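Local coordinates for protein lipolytic enzyme, G-D-S-L family (Bacteroides thetaiotaomicron, PDB 7BR2) that metabolises the drug diltiazem as a gut microbial serine esterase of the SGNH (GDSL) hydrolase family, at residues Phe177-Trp180 / Asn181-Val185; Ala217-Phe220 / Leu221-Gln224. One frame throughout, in Å; residues are numbered along the deposited sequence.

Contact 1 of 2, residues Phe177-Trp180 / Asn181-Val185; sequences FTDW and NAPMV
Asp179 grips the start of the helix with both carboxylate oxygens. Its OD1 accepts a hydrogen bond from Asn181 N at 2.8 Å, and its OD2 accepts one from Ala182 N at 3.1 Å. Both donors come from above the carboxylate plane, and the Ala182 bond is nearly straight at 171°. The carboxylate reaches them because CG stands anti to the backbone N (chi1 -178°), beside the carbonyl carbon. A leucine in place of Asp179 would probably leave the N-H groups of Asn181 and Ala182 without these acceptors and loosen the start of the helix. Behind the cap, Pro183 CD rests 3.5 Å from Asp179 O, and an N-H is not needed at this place in the first turn. The capping joins strand 176-179, an outer strand of the parallel sheet of the SGNH hydrolase fold, through Trp180 to helix 181-194. One residue on, Met184 N donates to Trp180 O at 3.1 Å. Met184 CG stands beside its backbone N (chi1 -76°), and the chain beyond carries SD to 3.8 Å from Trp180 CB. The sulfur sits obliquely to the indole, a Met-aromatic contact 5.1 Å from the centroid of the five-membered ring. Further out, the indole is placed by its NE1 bond to Met216 O and by an edge-to-face stack with Tyr35. The Asn181 amide turns away from the cap and bonds to Asn156 ND2 through OD1.

Contact 2 of 2, residues Ala217-Phe220 / Leu221-Gln224; sequences AYLF and LKAQ
Ala217 O accepts a hydrogen bond from Leu221 N at 2.9 Å, almost in line with its C=O. The Leu221 side chain folds over the same carbonyl, with CG 3.1 Å from Ala217 O. This follows from chi1 of -66°, which sets CG beside the backbone N and anti to the carbonyl carbon. Next, Tyr218 O takes the N-H of Lys222. The lysine chain runs obliquely past the phenol, bends at chi3, and brings NZ to 3.6 Å from Tyr218 OH. That hydroxyl is hydrogen-bonded to Glu299 OE1. Leu219 O receives Ala223 N at 2.9 Å. The Leu219 side chain meets the lysine only loosely, CD2 to CE 4.4 Å. Phe220 meets Gln224 through both backbone and ring. Its O takes a weak bond from Gln224 N, bent to 128°. The ring crosses the Gln224 amide obliquely, their planes 54° apart, with CE2 3.4 Å from Gln224 CD. Tyr43 OH holds Gln224 OE1, which helps to fix the amide beside the ring. Phe24 stacks edge-to-face with Phe220. The i to i+4 bonds, the Gln224 one weak, are those of an alpha-helix, here a buried one packed between helices 35-46, 181-194 and 296-300 in the GDSL hydrolase.

Overall arrangement
Both contacts are local, and neither closes a long loop. Contact 1 comes first: residues 177-185 carry the chain from strand 176-179, at one side of the parallel sheet, into helix 181-194. The chain then passes on to helix 210-223, the next helix, which holds contact 2. The two lie in series and do not cross. Their centres are about 10 Å apart, and they touch directly. Leu219 CB packs on Trp180 CD1 at 3.9 Å, while its CD1 meets Pro183 and Met184. Ala223 CB lies 3.4 Å from Thr178 OG1. Helix 210-223 is thereby tied to both the strand and the helix of contact 1.

Contact 1 of 2, residues Phe177-Trp180 / Asn181-Val185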
ATOM      1  N   PHE A 177      -2.507  14.001   9.919  1.00 47.70           N
ATOM      2  CA  PHE A 177      -1.222  14.078   9.243  1.00 37.73           C
ATOM      3  C   PHE A 177      -0.423  12.818   9.537  1.00 41.85           C
ATOM      4  O   PHE A 177      -0.381  12.352  10.680  1.00 47.32           O
ATOM      5  CB  PHE A 177      -0.415  15.315   9.690  1.00 40.18           C
ATOM      6  CG  PHE A 177       0.987  15.365   9.123  1.00 47.29           C
ATOM      7  CD1 PHE A 177       2.053  14.723   9.762  1.00 44.47           C
ATOM      8  CD2 PHE A 177       1.243  16.048   7.936  1.00 45.30           C
ATOM      9  CE1 PHE A 177       3.339  14.755   9.225  1.00 38.15           C
ATOM     10  CE2 PHE A 177       2.533  16.093   7.393  1.00 42.30           C
ATOM     11  CZ  PHE A 177       3.581  15.444   8.043  1.00 43.36           C
ATOM     12  N   THR A 178       0.238  12.296   8.505  1.00 43.23           N
ATOM     13  CA  THR A 178       1.236  11.249   8.656  1.00 36.86           C
ATOM     14  C   THR A 178       2.335  11.499   7.633  1.00 37.64           C
ATOM     15  O   THR A 178       2.121  12.168   6.621  1.00 39.89           O
ATOM     16  CB  THR A 178       0.634   9.858   8.481  1.00 34.08           C
ATOM     17  OG1 THR A 178       1.634   8.877   8.762  1.00 45.78           O
ATOM     18  CG2 THR A 178       0.134   9.670   7.057  1.00 39.98           C
ATOM     19  N   ASP A 179       3.525  10.971   7.904  1.00 40.98           N
ATOM     20  CA  ASP A 179       4.694  11.274   7.090  1.00 36.53           C
ATOM     21  C   ASP A 179       5.415   9.992   6.716  1.00 39.34           C
ATOM     22  O   ASP A 179       5.661   9.142   7.580  1.00 40.02           O
ATOM     23  CB  ASP A 179       5.641  12.225   7.824  1.00 37.62           C
ATOM     24  CG  ASP A 179       6.857  12.598   6.991  1.00 45.90           C
ATOM     25  OD1 ASP A 179       6.747  12.632   5.738  1.00 45.80           O
ATOM     26  OD2 ASP A 179       7.925  12.852   7.591  1.00 42.38           O
ATOM     27  N   TRP A 180       5.710   9.831   5.425  1.00 36.95           N
ATOM     28  CA  TRP A 180       6.580   8.747   4.987  1.00 39.16           C
ATOM     29  C   TRP A 180       8.045   9.154   4.936  1.00 37.05           C
ATOM     30  O   TRP A 180       8.916   8.286   4.938  1.00 36.14           O
ATOM     31  CB  TRP A 180       6.176   8.242   3.589  1.00 39.03           C
ATOM     32  CG  TRP A 180       4.935   7.370   3.485  1.00 40.95           C
ATOM     33  CD1 TRP A 180       4.653   6.232   4.200  1.00 41.13           C
ATOM     34  CD2 TRP A 180       3.848   7.544   2.568  1.00 37.32           C
ATOM     35  NE1 TRP A 180       3.445   5.710   3.798  1.00 41.36           N
ATOM     36  CE2 TRP A 180       2.932   6.495   2.798  1.00 35.53           C
ATOM     37  CE3 TRP A 180       3.555   8.495   1.581  1.00 34.52           C
ATOM     38  CZ2 TRP A 180       1.746   6.367   2.072  1.00 33.66           C
ATOM     39  CZ3 TRP A 180       2.366   8.368   0.865  1.00 34.23           C
ATOM     40  CH2 TRP A 180       1.480   7.313   1.117  1.00 33.00           C
ATOM     41  N   ASN A 181       8.325  10.452   4.863  1.00 41.84           N
ATOM     42  CA  ASN A 181       9.666  10.914   4.518  1.00 43.87           C
ATOM     43  C   ASN A 181      10.666  10.588   5.628  1.00 41.03           C
ATOM     44  O   ASN A 181      11.670   9.906   5.395  1.00 40.15           O
ATOM     45  CB  ASN A 181       9.622  12.418   4.232  1.00 40.46           C
ATOM     46  CG  ASN A 181      10.784  12.880   3.388  1.00 48.50           C
ATOM     47  OD1 ASN A 181      11.929  12.866   3.829  1.00 52.43           O
ATOM     48  ND2 ASN A 181      10.493  13.286   2.154  1.00 42.59           N
ATOM     49  N   ALA A 182      10.388  11.051   6.851  1.00 42.11           N
ATOM     50  CA  ALA A 182      11.301  10.796   7.964  1.00 46.48           C
ATOM     51  C   ALA A 182      11.500   9.312   8.234  1.00 40.27           C
ATOM     52  O   ALA A 182      12.660   8.867   8.253  1.00 45.72           O
ATOM     53  CB  ALA A 182      10.810  11.526   9.222  1.00 42.68           C
ATOM     54  N   PRO A 183      10.460   8.496   8.435  1.00 42.47           N
ATOM     55  CA  PRO A 183      10.726   7.078   8.729  1.00 42.82           C
ATOM     56  C   PRO A 183      11.445   6.360   7.605  1.00 44.32           C
ATOM     57  O   PRO A 183      12.283   5.481   7.859  1.00 56.24           O
ATOM     58  CB  PRO A 183       9.328   6.488   8.971  1.00 43.65           C
ATOM     59  CG  PRO A 183       8.406   7.650   9.100  1.00 41.75           C
ATOM     60  CD  PRO A 183       9.015   8.791   8.388  1.00 37.15           C
ATOM     61  N   MET A 184      11.170   6.723   6.361  1.00 39.61           N
ATOM     62  CA  MET A 184      11.820   6.027   5.263  1.00 43.49           C
ATOM     63  C   MET A 184      13.272   6.461   5.127  1.00 42.37           C
ATOM     64  O   MET A 184      14.131   5.649   4.780  1.00 41.85           O
ATOM     65  CB  MET A 184      11.045   6.253   3.968  1.00 38.74           C
ATOM     66  CG  MET A 184       9.770   5.428   3.886  1.00 45.30           C
ATOM     67  SD  MET A 184       8.848   5.754   2.372  1.00 38.38           S
ATOM     68  CE  MET A 184       9.757   4.696   1.234  1.00 27.06           C
ATOM     69  N   VAL A 185      13.566   7.739   5.379  1.00 44.82           N
ATOM     70  CA  VAL A 185      14.963   8.167   5.444  1.00 46.82           C
ATOM     71  C   VAL A 185      15.691   7.392   6.531  1.00 47.05           C
ATOM     72  O   VAL A 185      16.811   6.911   6.325  1.00 47.57           O
ATOM     73  CB  VAL A 185      15.048   9.686   5.683  1.00 47.29           C
ATOM     74  CG1 VAL A 185      16.484  10.086   5.971  1.00 51.57           C
ATOM     75  CG2 VAL A 185      14.550  10.442   4.476  1.00 49.53           C
TER

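Contact 2 of 2, residues Ala217-Phe220 / Leu221-Gln224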
ATOM      1  N   ALA A 217       3.026   1.056   2.895  1.00 35.72           N
ATOM      2  CA  ALA A 217       1.774   0.514   3.399  1.00 36.05           C
ATOM      3  C   ALA A 217       1.887   0.213   4.881  1.00 33.13           C
ATOM      4  O   ALA A 217       0.985   0.543   5.659  1.00 34.04           O
ATOM      5  CB  ALA A 217       1.389  -0.735   2.609  1.00 27.93           C
ATOM      6  N   TYR A 218       3.000  -0.405   5.281  1.00 33.46           N
ATOM      7  CA  TYR A 218       3.264  -0.712   6.680  1.00 33.60           C
ATOM      8  C   TYR A 218       3.175   0.545   7.530  1.00 33.76           C
ATOM      9  O   TYR A 218       2.489   0.572   8.556  1.00 37.06           O
ATOM     10  CB  TYR A 218       4.660  -1.341   6.798  1.00 41.38           C
ATOM     11  CG  TYR A 218       5.270  -1.209   8.171  1.00 44.68           C
ATOM     12  CD1 TYR A 218       4.871  -2.041   9.209  1.00 39.67           C
ATOM     13  CD2 TYR A 218       6.200  -0.209   8.444  1.00 41.86           C
ATOM     14  CE1 TYR A 218       5.407  -1.911  10.466  1.00 46.12           C
ATOM     15  CE2 TYR A 218       6.734  -0.063   9.700  1.00 43.07           C
ATOM     16  CZ  TYR A 218       6.341  -0.917  10.712  1.00 48.22           C
ATOM     17  OH  TYR A 218       6.878  -0.769  11.974  1.00 43.44           O
ATOM     18  N   LEU A 219       3.830   1.613   7.083  1.00 32.72           N
ATOM     19  CA  LEU A 219       3.848   2.847   7.856  1.00 35.31           C
ATOM     20  C   LEU A 219       2.467   3.480   7.937  1.00 39.77           C
ATOM     21  O   LEU A 219       2.077   3.991   8.995  1.00 37.96           O
ATOM     22  CB  LEU A 219       4.856   3.827   7.254  1.00 40.92           C
ATOM     23  CG  LEU A 219       6.314   3.401   7.442  1.00 41.34           C
ATOM     24  CD1 LEU A 219       7.257   4.222   6.567  1.00 33.25           C
ATOM     25  CD2 LEU A 219       6.682   3.502   8.937  1.00 39.51           C
ATOM     26  N   PHE A 220       1.703   3.454   6.836  1.00 39.12           N
ATOM     27  CA  PHE A 220       0.364   4.037   6.888  1.00 32.68           C
ATOM     28  C   PHE A 220      -0.544   3.218   7.793  1.00 34.28           C
ATOM     29  O   PHE A 220      -1.355   3.776   8.542  1.00 36.20           O
ATOM     30  CB  PHE A 220      -0.224   4.150   5.477  1.00 33.37           C
ATOM     31  CG  PHE A 220      -1.494   4.949   5.407  1.00 25.21           C
ATOM     32  CD1 PHE A 220      -1.464   6.311   5.139  1.00 26.35           C
ATOM     33  CD2 PHE A 220      -2.720   4.342   5.608  1.00 29.23           C
ATOM     34  CE1 PHE A 220      -2.644   7.046   5.088  1.00 29.81           C
ATOM     35  CE2 PHE A 220      -3.897   5.067   5.542  1.00 28.78           C
ATOM     36  CZ  PHE A 220      -3.859   6.423   5.283  1.00 27.48           C
ATOM     37  N   LEU A 221      -0.390   1.898   7.772  1.00 32.73           N
ATOM     38  CA  LEU A 221      -1.170   1.058   8.672  1.00 37.51           C
ATOM     39  C   LEU A 221      -0.774   1.293  10.125  1.00 36.88           C
ATOM     40  O   LEU A 221      -1.625   1.264  11.020  1.00 34.68           O
ATOM     41  CB  LEU A 221      -0.980  -0.412   8.301  1.00 35.43           C
ATOM     42  CG  LEU A 221      -1.560  -0.755   6.930  1.00 33.02           C
ATOM     43  CD1 LEU A 221      -1.117  -2.135   6.497  1.00 29.33           C
ATOM     44  CD2 LEU A 221      -3.080  -0.633   6.973  1.00 28.26           C
ATOM     45  N   LYS A 222       0.511   1.551  10.377  1.00 41.47           N
ATOM     46  CA  LYS A 222       0.935   1.871  11.738  1.00 42.59           C
ATOM     47  C   LYS A 222       0.360   3.215  12.174  1.00 36.61           C
ATOM     48  O   LYS A 222      -0.082   3.368  13.319  1.00 37.08           O
ATOM     49  CB  LYS A 222       2.469   1.822  11.848  1.00 43.48           C
ATOM     50  CG  LYS A 222       3.059   2.316  13.187  1.00 54.07           C
ATOM     51  CD  LYS A 222       4.495   1.791  13.428  1.00 48.98           C
ATOM     52  CE  LYS A 222       5.485   2.900  13.145  1.00 47.97           C
ATOM     53  NZ  LYS A 222       6.899   2.510  13.337  1.00 56.07           N
ATOM     54  N   ALA A 223       0.304   4.180  11.261  1.00 34.83           N
ATOM     55  CA  ALA A 223      -0.352   5.447  11.557  1.00 36.53           C
ATOM     56  C   ALA A 223      -1.846   5.282  11.798  1.00 37.25           C
ATOM     57  O   ALA A 223      -2.466   6.157  12.411  1.00 42.13           O
ATOM     58  CB  ALA A 223      -0.112   6.447  10.422  1.00 35.90           C
ATOM     59  N   GLN A 224      -2.446   4.198  11.325  1.00 38.91           N
ATOM     60  CA  GLN A 224      -3.844   3.917  11.628  1.00 42.53           C
ATOM     61  C   GLN A 224      -4.009   3.037  12.868  1.00 46.41           C
ATOM     62  O   GLN A 224      -5.125   2.578  13.152  1.00 38.08           O
ATOM     63  CB  GLN A 224      -4.533   3.278  10.416  1.00 39.84           C
ATOM     64  CG  GLN A 224      -4.642   4.213   9.206  1.00 36.95           C
ATOM     65  CD  GLN A 224      -5.586   3.677   8.128  1.00 38.68           C
ATOM     66  OE1 GLN A 224      -5.438   2.542   7.676  1.00 34.89           O
ATOM     67  NE2 GLN A 224      -6.536   4.502   7.695  1.00 35.40           N
TER